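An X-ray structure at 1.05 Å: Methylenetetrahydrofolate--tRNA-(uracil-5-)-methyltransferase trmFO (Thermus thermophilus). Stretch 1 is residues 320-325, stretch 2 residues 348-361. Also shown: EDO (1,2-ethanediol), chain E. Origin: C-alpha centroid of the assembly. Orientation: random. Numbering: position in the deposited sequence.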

ATOM      1  N   GLY A 320       2.943  10.152  10.765  1.00 11.07           N
ATOM      2  CA  GLY A 320       1.565  10.483  11.067  1.00 11.33           C
ATOM      3  C   GLY A 320       0.678  10.300   9.844  1.00 10.51           C
ATOM      4  O   GLY A 320       1.163  10.068   8.734  1.00 10.47           O
ATOM      5  N   GLU A 321      -0.631  10.421  10.039  1.00 10.85           N
ATOM      6  CA  GLU A 321      -1.581  10.290   8.929  1.00 11.22           C
ATOM      7  C   GLU A 321      -1.433  11.434   7.921  1.00 10.41           C
ATOM      8  O   GLU A 321      -1.957  11.366   6.809  1.00 11.31           O
ATOM      9  N   THR A 322      -0.727  12.482   8.339  1.00  9.66           N
ATOM     10  CA  THR A 322      -0.379  13.618   7.495  1.00  9.64           C
ATOM     11  C   THR A 322       0.802  13.312   6.563  1.00  9.15           C
ATOM     12  O   THR A 322       1.131  14.127   5.691  1.00  9.93           O
ATOM     13  N   LEU A 323       1.443  12.160   6.787  1.00  9.06           N
ATOM     14  CA  LEU A 323       2.665  11.720   6.094  1.00  9.44           C
ATOM     15  C   LEU A 323       3.929  12.467   6.537  1.00  9.65           C
ATOM     16  O   LEU A 323       5.012  12.259   5.985  1.00  9.95           O
ATOM     17  N   GLU A 324       3.792  13.307   7.558  1.00  9.74           N
ATOM     18  CA  GLU A 324       4.945  13.937   8.185  1.00  9.91           C
ATOM     19  C   GLU A 324       5.576  12.974   9.180  1.00  9.93           C
ATOM     20  O   GLU A 324       4.878  12.285   9.928  1.00 10.71           O
ATOM     21  N   PHE A 325       6.902  12.927   9.192  1.00  9.93           N
ATOM     22  CA  PHE A 325       7.611  12.129  10.182  1.00 10.21           C
ATOM     23  C   PHE A 325       7.317  12.656  11.578  1.00 10.94           C
ATOM     24  O   PHE A 325       7.444  13.858  11.845  1.00 12.15           O
ATOM     25  N   ALA A 348      -1.395   9.414  -4.901  1.00  9.00           N
ATOM     26  CA  ALA A 348      -2.313  10.005  -3.937  1.00  9.45           C
ATOM     27  C   ALA A 348      -1.609  10.410  -2.638  1.00  8.73           C
ATOM     28  O   ALA A 348      -1.878  11.483  -2.080  1.00  9.29           O
ATOM     29  N   THR A 349      -0.715   9.556  -2.153  1.00  8.62           N
ATOM     30  CA  THR A 349       0.085   9.949  -1.008  1.00  8.96           C
ATOM     31  C   THR A 349       1.031  11.102  -1.366  1.00  8.13           C
ATOM     32  O   THR A 349       1.305  11.947  -0.525  1.00  8.97           O
ATOM     33  N   GLY A 350       1.517  11.140  -2.605  1.00  8.67           N
ATOM     34  CA  GLY A 350       2.288  12.292  -3.064  1.00  9.17           C
ATOM     35  C   GLY A 350       1.493  13.587  -2.979  1.00  8.76           C
ATOM     36  O   GLY A 350       1.997  14.615  -2.517  1.00  9.44           O
ATOM     37  N   PHE A 351       0.237  13.536  -3.414  1.00  9.23           N
ATOM     38  CA  PHE A 351      -0.641  14.686  -3.275  1.00  9.18           C
ATOM     39  C   PHE A 351      -0.703  15.164  -1.821  1.00  8.56           C
ATOM     40  O   PHE A 351      -0.547  16.353  -1.542  1.00  9.60           O
ATOM     41  N   LEU A 352      -0.939  14.248  -0.888  1.00  8.68           N
ATOM     42  CA  LEU A 352      -1.111  14.650   0.504  1.00  9.00           C
ATOM     43  C   LEU A 352       0.186  15.186   1.109  1.00  8.52           C
ATOM     44  O   LEU A 352       0.187  16.194   1.817  1.00  9.49           O
ATOM     45  N   ALA A 353       1.294  14.512   0.828  1.00  8.88           N
ATOM     46  CA  ALA A 353       2.587  14.965   1.334  1.00  9.58           C
ATOM     47  C   ALA A 353       2.930  16.337   0.776  1.00  9.01           C
ATOM     48  O   ALA A 353       3.398  17.208   1.507  1.00  9.60           O
ATOM     49  N   GLY A 354       2.696  16.534  -0.517  1.00  9.35           N
ATOM     50  CA  GLY A 354       2.933  17.826  -1.135  1.00 10.07           C
ATOM     51  C   GLY A 354       2.041  18.911  -0.556  1.00  9.49           C
ATOM     52  O   GLY A 354       2.480  20.040  -0.339  1.00 10.28           O
ATOM     53  N   LEU A 355       0.779  18.572  -0.312  1.00  9.71           N
ATOM     54  CA  LEU A 355      -0.155  19.506   0.291  1.00  9.72           C
ATOM     55  C   LEU A 355       0.340  19.945   1.666  1.00  9.67           C
ATOM     56  O   LEU A 355       0.348  21.135   1.985  1.00 10.35           O
ATOM     57  N   ASN A 356       0.746  18.982   2.483  1.00  9.41           N
ATOM     58  CA  ASN A 356       1.193  19.316   3.823  1.00  9.60           C
ATOM     59  C   ASN A 356       2.530  20.043   3.856  1.00  9.77           C
ATOM     60  O   ASN A 356       2.726  20.939   4.671  1.00 10.39           O
ATOM     61  N   ALA A 357       3.431  19.683   2.950  1.00  9.63           N
ATOM     62  CA  ALA A 357       4.690  20.407   2.807  1.00 10.24           C
ATOM     63  C   ALA A 357       4.440  21.854   2.366  1.00  9.97           C
ATOM     64  O   ALA A 357       5.084  22.781   2.862  1.00 10.54           O
ATOM     65  N   ALA A 358       3.502  22.041   1.438  1.00 10.22           N
ATOM     66  CA  ALA A 358       3.149  23.377   0.974  1.00 10.93           C
ATOM     67  C   ALA A 358       2.580  24.182   2.130  1.00 11.13           C
ATOM     68  O   ALA A 358       2.930  25.349   2.341  1.00 12.62           O
ATOM     69  N   ARG A 359       1.676  23.560   2.878  1.00 11.38           N
ATOM     70  CA  ARG A 359       1.099  24.227   4.037  1.00 11.86           C
ATOM     71  C   ARG A 359       2.161  24.609   5.066  1.00 11.78           C
ATOM     72  O   ARG A 359       2.155  25.712   5.611  1.00 12.71           O
ATOM     73  N   LYS A 360       3.113  23.708   5.296  1.00 19.85           N
ATOM     74  CA  LYS A 360       4.238  23.993   6.201  1.00 19.85           C
ATOM     75  C   LYS A 360       5.031  25.224   5.751  1.00 19.84           C
ATOM     76  O   LYS A 360       5.421  26.085   6.565  1.00 12.93           O
ATOM     77  N   ALA A 361       5.276  25.282   4.451  1.00 11.86           N
ATOM     78  CA  ALA A 361       5.993  26.401   3.848  1.00 12.56           C
ATOM     79  C   ALA A 361       5.243  27.719   4.075  1.00 13.08           C
ATOM     80  O   ALA A 361       5.857  28.787   4.159  1.00 14.53           O
TER

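How does the turn at the start of stretch 1 meet the helix? Gly320 to Leu323 form a type I beta turn, closed by Leu323 N to Gly320 O at 2.9 Å. Glu321 (chi1 p) points sideways, and its side chain stays clear of the helix; its backbone makes the contact instead, with Glu321 O 3.5 Å from Leu352 CD2.

What polar link ties Thr322 to the helix? Asn356, chi1 m, points toward the turn and donates a hydrogen bond from ND2 to Thr322 O, 2.9 Å long with an N-H...O angle of 155°. Thr322 itself points sideways in the p rotamer, which lets its OG1 accept a hydrogen bond from Glu324 N at 3.3 Å.

Which residue is covered most by the other stretch? Leu323, buried and in the m,t rotamer, points toward the helix. Its CD1 lies 3.3 Å from Thr349 O, 4.1 Å from Leu352 CB and 4.2 Å from Ala353 CB, so one methyl group touches three helical residues.

Where does Glu324 reach? Its CB points sideways, but the extended t,t chain brings OE2 to 3.6 Å from Lys360 CE. Lys360 NZ remains 4.5 Å from Glu324 OE2, too far for a salt bridge. A 1,2-ethanediol, probably from the crystallisation liquor, sits nearby, its C2 3.4 Å from Glu324 CD.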

ATOM      1  CB  GLU A 321      -3.019  10.202   9.439  1.00 12.88           C
ATOM      2  CG  GLU A 321      -3.581  11.497  10.003  1.00 14.77           C
ATOM      3  CD  GLU A 321      -3.149  11.763  11.425  1.00 19.38           C
ATOM      4  OE1 GLU A 321      -2.506  10.885  12.034  1.00 19.51           O
ATOM      5  OE2 GLU A 321      -3.455  12.859  11.939  1.00 23.42           O
ATOM      6  CB  THR A 322       0.067  14.754   8.391  1.00 10.45           C
ATOM      7  OG1 THR A 322       1.139  14.252   9.192  1.00 11.06           O
ATOM      8  CG2 THR A 322      -1.084  15.232   9.302  1.00 11.83           C
ATOM      9  CB  LEU A 323       2.513  11.707   4.574  1.00  9.61           C
ATOM     10  CG  LEU A 323       1.384  10.806   4.073  1.00 10.60           C
ATOM     11  CD1 LEU A 323       1.221  10.957   2.578  1.00 11.13           C
ATOM     12  CD2 LEU A 323       1.629   9.349   4.467  1.00 12.92           C
ATOM     13  CB  GLU A 324       4.496  15.215   8.900  1.00 10.87           C
ATOM     14  CG  GLU A 324       5.635  16.109   9.356  1.00 12.06           C
ATOM     15  CD  GLU A 324       5.160  17.429   9.958  1.00 13.87           C
ATOM     16  OE1 GLU A 324       3.962  17.572  10.300  1.00 15.81           O
ATOM     17  OE2 GLU A 324       6.002  18.338  10.094  1.00 13.39           O
ATOM     18  CB  PHE A 325       9.119  12.171   9.934  1.00 10.64           C
ATOM     19  CG  PHE A 325       9.599  11.258   8.826  1.00 10.61           C
ATOM     20  CD1 PHE A 325       9.464  11.611   7.490  1.00 10.84           C
ATOM     21  CD2 PHE A 325      10.223  10.058   9.127  1.00 11.76           C
ATOM     22  CE1 PHE A 325       9.929  10.783   6.480  1.00 11.67           C
ATOM     23  CE2 PHE A 325      10.690   9.229   8.117  1.00 12.37           C
ATOM     24  CZ  PHE A 325      10.546   9.590   6.797  1.00 11.95           C
ATOM     25  CB  ALA A 348      -3.477   9.061  -3.665  1.00 10.72           C
ATOM     26  CB  THR A 349       0.830   8.760  -0.365  1.00  9.32           C
ATOM     27  OG1 THR A 349       1.671   8.120  -1.329  1.00  9.86           O
ATOM     28  CG2 THR A 349      -0.166   7.751   0.242  1.00 10.36           C
ATOM     29  CB  PHE A 351      -2.048  14.345  -3.791  1.00  9.66           C
ATOM     30  CG  PHE A 351      -3.114  15.277  -3.290  1.00  9.69           C
ATOM     31  CD1 PHE A 351      -3.237  16.561  -3.802  1.00 11.63           C
ATOM     32  CD2 PHE A 351      -3.978  14.879  -2.291  1.00 11.40           C
ATOM     33  CE1 PHE A 351      -4.199  17.436  -3.325  1.00 12.44           C
ATOM     34  CE2 PHE A 351      -4.954  15.749  -1.811  1.00 12.69           C
ATOM     35  CZ  PHE A 351      -5.061  17.025  -2.333  1.00 12.94           C
ATOM     36  CB  LEU A 352      -1.690  13.520   1.351  1.00  9.28           C
ATOM     37  CG  LEU A 352      -1.978  13.904   2.807  1.00 10.17           C
ATOM     38  CD1 LEU A 352      -2.968  15.055   2.932  1.00 11.52           C
ATOM     39  CD2 LEU A 352      -2.457  12.709   3.594  1.00 11.12           C
ATOM     40  CB  ALA A 353       3.673  13.956   1.005  1.00  9.82           C
ATOM     41  CB  LEU A 355      -1.540  18.862   0.397  1.00 10.64           C
ATOM     42  CG  LEU A 355      -2.614  19.667   1.133  1.00 11.67           C
ATOM     43  CD1 LEU A 355      -2.845  21.046   0.513  1.00 13.00           C
ATOM     44  CD2 LEU A 355      -3.903  18.864   1.147  1.00 12.12           C
ATOM     45  CB  ASN A 356       1.151  18.098   4.736  1.00  9.90           C
ATOM     46  CG  ASN A 356      -0.267  17.777   5.163  1.00  9.66           C
ATOM     47  OD1 ASN A 356      -1.088  18.687   5.309  1.00 10.73           O
ATOM     48  ND2 ASN A 356      -0.569  16.497   5.350  1.00 10.23           N
ATOM     49  CB  ALA A 357       5.591  19.693   1.820  1.00 10.35           C
ATOM     50  CB  ALA A 358       2.143  23.291  -0.160  1.00 11.65           C
ATOM     51  CB  ARG A 359      -0.030  23.385   4.642  1.00 12.51           C
ATOM     52  CG  ARG A 359      -1.259  23.333   3.723  1.00 12.06           C
ATOM     53  CD  ARG A 359      -2.351  22.393   4.252  1.00 12.84           C
ATOM     54  NE  ARG A 359      -2.825  22.785   5.575  1.00 13.02           N
ATOM     55  CZ  ARG A 359      -3.737  23.727   5.801  1.00 14.42           C
ATOM     56  NH1 ARG A 359      -4.078  24.022   7.045  1.00 15.57           N
ATOM     57  NH2 ARG A 359      -4.310  24.372   4.792  1.00 15.09           N
ATOM     58  CB  LYS A 360       5.183  22.789   6.232  1.00 19.85           C
ATOM     59  CG  LYS A 360       6.192  22.819   7.373  1.00 19.85           C
ATOM     60  CD  LYS A 360       5.471  22.750   8.710  1.00 19.85           C
ATOM     61  CE  LYS A 360       6.236  21.901   9.721  1.00 19.85           C
ATOM     62  NZ  LYS A 360       7.293  22.617  10.476  1.00 19.85           N
ATOM     63  CB  ALA A 361       6.229  26.163   2.372  1.00 13.09           C
TER
HETATM   64  C1  EDO E 447       4.838  16.190  14.179  1.00 24.57           C
HETATM   65  O1  EDO E 447       5.193  15.327  15.265  1.00 25.76           O
HETATM   66  C2  EDO E 447       5.751  15.916  12.992  1.00 24.21           C
HETATM   67  O2  EDO E 447       7.104  16.242  13.337  1.00 22.63           O